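PDB 5B82: Tll0287 protein from Thermosynechococcus elongatus, which binds a covalently attached heme c through His/Cys axial ligation on a PAS-like domain and may serve in redox sensing or signalling. Local coordinates for residues His130-Ile135 with Arg173-Val178. Sequence-based numbering, arbitrary orientation.
With HEC (heme c), chain B.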
loop_
_atom_site.group_PDB
_atom_site.type_symbol
_atom_site.label_atom_id
_atom_site.label_comp_id
_atom_site.label_asym_id
_atom_site.label_seq_id
_atom_site.Cartn_x
_atom_site.Cartn_y
_atom_site.Cartn_z
ATOM N N HIS A 130 6.416 14.240 5.081
ATOM C CA HIS A 130 5.901 12.881 4.990
ATOM C C HIS A 130 4.488 12.934 4.422
ATOM O O HIS A 130 3.646 13.643 4.953
ATOM C CB HIS A 130 5.824 12.230 6.373
ATOM C CG HIS A 130 7.077 12.353 7.186
ATOM N ND1 HIS A 130 8.057 11.385 7.193
ATOM C CD2 HIS A 130 7.491 13.314 8.039
ATOM C CE1 HIS A 130 9.025 11.748 8.015
ATOM N NE2 HIS A 130 8.705 12.913 8.545
ATOM N N TYR A 131 4.234 12.172 3.365
ATOM C CA TYR A 131 2.906 12.104 2.782
ATOM C C TYR A 131 2.389 10.693 2.943
ATOM O O TYR A 131 3.126 9.726 2.704
ATOM C CB TYR A 131 2.972 12.474 1.296
ATOM C CG TYR A 131 1.663 12.331 0.514
ATOM C CD1 TYR A 131 0.622 13.241 0.678
ATOM C CD2 TYR A 131 1.494 11.319 -0.427
ATOM C CE1 TYR A 131 -0.561 13.136 -0.059
ATOM C CE2 TYR A 131 0.301 11.207 -1.176
ATOM C CZ TYR A 131 -0.709 12.122 -0.983
ATOM O OH TYR A 131 -1.884 12.019 -1.722
ATOM N N PHE A 132 1.127 10.582 3.362
ATOM C CA PHE A 132 0.482 9.297 3.553
ATOM C C PHE A 132 -0.811 9.295 2.755
ATOM O O PHE A 132 -1.523 10.283 2.732
ATOM C CB PHE A 132 0.155 9.066 5.024
ATOM C CG PHE A 132 1.371 9.134 5.930
ATOM C CD1 PHE A 132 2.131 8.005 6.168
ATOM C CD2 PHE A 132 1.734 10.327 6.530
ATOM C CE1 PHE A 132 3.271 8.062 6.998
ATOM C CE2 PHE A 132 2.864 10.395 7.370
ATOM C CZ PHE A 132 3.623 9.263 7.597
ATOM N N ARG A 133 -1.112 8.170 2.127
ATOM C CA ARG A 133 -2.335 8.068 1.340
ATOM C C ARG A 133 -2.979 6.725 1.639
ATOM O O ARG A 133 -2.358 5.670 1.478
ATOM C CB ARG A 133 -2.029 8.261 -0.152
ATOM C CG ARG A 133 -3.282 8.575 -1.042
ATOM C CD ARG A 133 -3.865 7.328 -1.646
ATOM N NE ARG A 133 -4.935 7.639 -2.608
ATOM C CZ ARG A 133 -6.231 7.637 -2.311
ATOM N NH1 ARG A 133 -6.629 7.336 -1.076
ATOM N NH2 ARG A 133 -7.136 7.921 -3.249
ATOM N N ARG A 134 -4.222 6.758 2.101
ATOM C CA ARG A 134 -4.893 5.520 2.489
ATOM C C ARG A 134 -5.111 4.567 1.308
ATOM O O ARG A 134 -5.259 4.987 0.158
ATOM C CB ARG A 134 -6.221 5.807 3.215
ATOM C CG ARG A 134 -7.455 5.749 2.338
ATOM C CD ARG A 134 -8.714 6.268 3.062
ATOM N NE ARG A 134 -9.350 5.290 3.942
ATOM C CZ ARG A 134 -9.715 5.540 5.198
ATOM N NH1 ARG A 134 -9.496 6.738 5.731
ATOM N NH2 ARG A 134 -10.304 4.595 5.922
ATOM N N ILE A 135 -5.102 3.277 1.616
ATOM C CA ILE A 135 -5.461 2.234 0.665
ATOM C C ILE A 135 -6.685 1.507 1.212
ATOM O O ILE A 135 -6.647 0.961 2.317
ATOM C CB ILE A 135 -4.327 1.211 0.507
ATOM C CG1 ILE A 135 -3.067 1.891 -0.020
ATOM C CG2 ILE A 135 -4.745 0.085 -0.443
ATOM C CD1 ILE A 135 -1.791 1.105 0.203
ATOM N N ARG A 173 -7.059 -1.029 4.225
ATOM C CA ARG A 173 -6.059 -2.037 3.883
ATOM C C ARG A 173 -4.675 -1.699 4.445
ATOM O O ARG A 173 -3.936 -2.580 4.891
ATOM C CB ARG A 173 -5.958 -2.170 2.363
ATOM C CG ARG A 173 -4.813 -3.044 1.895
ATOM C CD ARG A 173 -5.082 -4.526 2.176
ATOM N NE ARG A 173 -3.955 -5.347 1.741
ATOM C CZ ARG A 173 -2.898 -5.635 2.498
ATOM N NH1 ARG A 173 -2.828 -5.181 3.741
ATOM N NH2 ARG A 173 -1.915 -6.384 2.012
ATOM N N GLY A 174 -4.346 -0.414 4.407
ATOM C CA GLY A 174 -3.032 0.085 4.768
ATOM C C GLY A 174 -2.886 1.460 4.148
ATOM O O GLY A 174 -3.883 2.157 3.923
ATOM N N MET A 175 -1.656 1.854 3.847
ATOM C CA MET A 175 -1.396 3.183 3.307
ATOM C C MET A 175 -0.108 3.201 2.513
ATOM O O MET A 175 0.730 2.300 2.667
ATOM C CB MET A 175 -1.298 4.202 4.438
ATOM C CG MET A 175 -0.015 4.094 5.268
ATOM S SD MET A 175 -0.094 5.147 6.715
ATOM C CE MET A 175 1.494 4.738 7.485
ATOM N N TYR A 176 0.041 4.199 1.638
ATOM C CA TYR A 176 1.358 4.521 1.081
ATOM C C TYR A 176 2.002 5.555 1.992
ATOM O O TYR A 176 1.305 6.409 2.541
ATOM C CB TYR A 176 1.255 5.105 -0.328
ATOM C CG TYR A 176 0.460 4.249 -1.284
ATOM C CD1 TYR A 176 1.049 3.179 -1.951
ATOM C CD2 TYR A 176 -0.872 4.517 -1.524
ATOM C CE1 TYR A 176 0.313 2.388 -2.823
ATOM C CE2 TYR A 176 -1.609 3.747 -2.400
ATOM C CZ TYR A 176 -1.017 2.684 -3.038
ATOM O OH TYR A 176 -1.766 1.917 -3.893
ATOM N N ALA A 177 3.323 5.481 2.150
ATOM C CA ALA A 177 4.075 6.441 2.970
ATOM C C ALA A 177 5.289 6.939 2.198
ATOM O O ALA A 177 6.116 6.145 1.738
ATOM C CB ALA A 177 4.524 5.798 4.261
ATOM N N VAL A 178 5.386 8.249 2.026
ATOM C CA VAL A 178 6.532 8.842 1.350
ATOM C C VAL A 178 7.221 9.848 2.256
ATOM O O VAL A 178 6.556 10.604 2.959
ATOM C CB VAL A 178 6.106 9.566 0.066
ATOM C CG1 VAL A 178 7.304 10.227 -0.603
ATOM C CG2 VAL A 178 5.409 8.600 -0.883
HETATM FE FE HEC B . -2.370 -7.174 -2.555
HETATM C CHA HEC B . 0.556 -6.929 -0.850
HETATM C CHB HEC B . -3.365 -4.121 -1.176
HETATM C CHC HEC B . -5.207 -7.210 -4.409
HETATM C CHD HEC B . -1.597 -10.352 -3.605
HETATM N NA HEC B . -1.587 -5.810 -1.206
HETATM C C1A HEC B . -0.292 -5.857 -0.733
HETATM C C2A HEC B . 0.007 -4.597 -0.080
HETATM C C3A HEC B . -1.086 -3.830 -0.182
HETATM C C4A HEC B . -2.103 -4.573 -0.880
HETATM C CMA HEC B . -1.278 -2.401 0.351
HETATM C CAA HEC B . 1.350 -4.206 0.588
HETATM C CBA HEC B . 1.303 -4.350 2.108
HETATM C CGA HEC B . 1.522 -5.785 2.503
HETATM O O1A HEC B . 0.595 -6.398 3.088
HETATM O O2A HEC B . 2.611 -6.340 2.205
HETATM N NB HEC B . -3.975 -5.909 -2.726
HETATM C C1B HEC B . -4.178 -4.684 -2.126
HETATM C C2B HEC B . -5.387 -4.096 -2.666
HETATM C C3B HEC B . -5.898 -4.954 -3.551
HETATM C C4B HEC B . -5.019 -6.104 -3.615
HETATM C CMB HEC B . -5.995 -2.736 -2.237
HETATM C CAB HEC B . -7.187 -4.761 -4.383
HETATM C CBB HEC B . -7.023 -3.593 -5.390
HETATM N NC HEC B . -3.252 -8.547 -3.750
HETATM C C1C HEC B . -4.405 -8.331 -4.470
HETATM C C2C HEC B . -4.551 -9.421 -5.413
HETATM C C3C HEC B . -3.636 -10.357 -5.103
HETATM C C4C HEC B . -2.749 -9.780 -4.109
HETATM C CMC HEC B . -5.831 -9.635 -6.254
HETATM C CAC HEC B . -3.464 -11.760 -5.744
HETATM C CBC HEC B . -3.243 -11.761 -7.276
HETATM N ND HEC B . -0.819 -8.469 -2.229
HETATM C C1D HEC B . -0.637 -9.684 -2.881
HETATM C C2D HEC B . 0.727 -10.132 -2.667
HETATM C C3D HEC B . 1.373 -9.059 -1.801
HETATM C C4D HEC B . 0.351 -8.073 -1.579
HETATM C CMD HEC B . 1.393 -11.420 -3.193
HETATM C CAD HEC B . 2.827 -9.003 -1.285
HETATM C CBD HEC B . 3.603 -8.280 -2.380
HETATM C CGD HEC B . 5.018 -7.968 -1.945
HETATM O O1D HEC B . 5.803 -8.912 -1.701
HETATM O O2D HEC B . 5.353 -6.766 -1.855
#
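Opposite Ile135 the strand 173-178 sets two residues, Arg173 and Gly174, in a classic beta bulge: the Arg173 N-H gives a 2.8 Å bond to Ile135 O, while Gly174 N reaches the same oxygen only weakly. The Arg173 chain starts alongside Ile135, its CB 3.8 Å from CG2, then bends at CG (chi2 72°, CD turned off the extended line) and lays its guanidinium over heme c. There NH2 bonds the propionate oxygen O1A at 2.7 Å, heme methyl CMA lies over one guanidinium face, and NH1 is held by Lys92 O. Gly174 O in turn receives the Ile135 N-H, which approaches from above the carbonyl plane. Met175 pairs with Arg134 and sends an extended chain beside Phe132, its CE 3.6 Å from CD1 and its SD oblique to the ring in a Met-aromatic contact; helix 103-114 packs on both side chains. These are the two central strands of the four-stranded antiparallel sheet of the PAS-like fold, antiparallel neighbours whose Ile135 and Arg173 form part of the heme pocket. On the opposite face, Tyr176 is bonded to Arg133 through N-H and C=O alike and turns its ring under Ile135, whose CD1 sits over the ring centre at 3.7 Å from the centroid, a CH-pi contact. The same CD1 also meets heme CMA, at 3.5 Å. Tyr176 OH bonds Asp42 and Arg45 of helix 28-49; an alanine in place of Tyr176 would probably leave Ile135 CD1 without its aromatic floor and both Asp42 and Arg45 without the hydroxyl they share. Ala177 sets its CB 3.8 Å from Phe132 CE1, back on the Met175 face. Val178 exchanges two backbone hydrogen bonds with Tyr131, and its carbonyl oxygen is also approached by His130 CA in a CA-H...O contact; the Val178 side chain packs on Ile38 of helix 28-49.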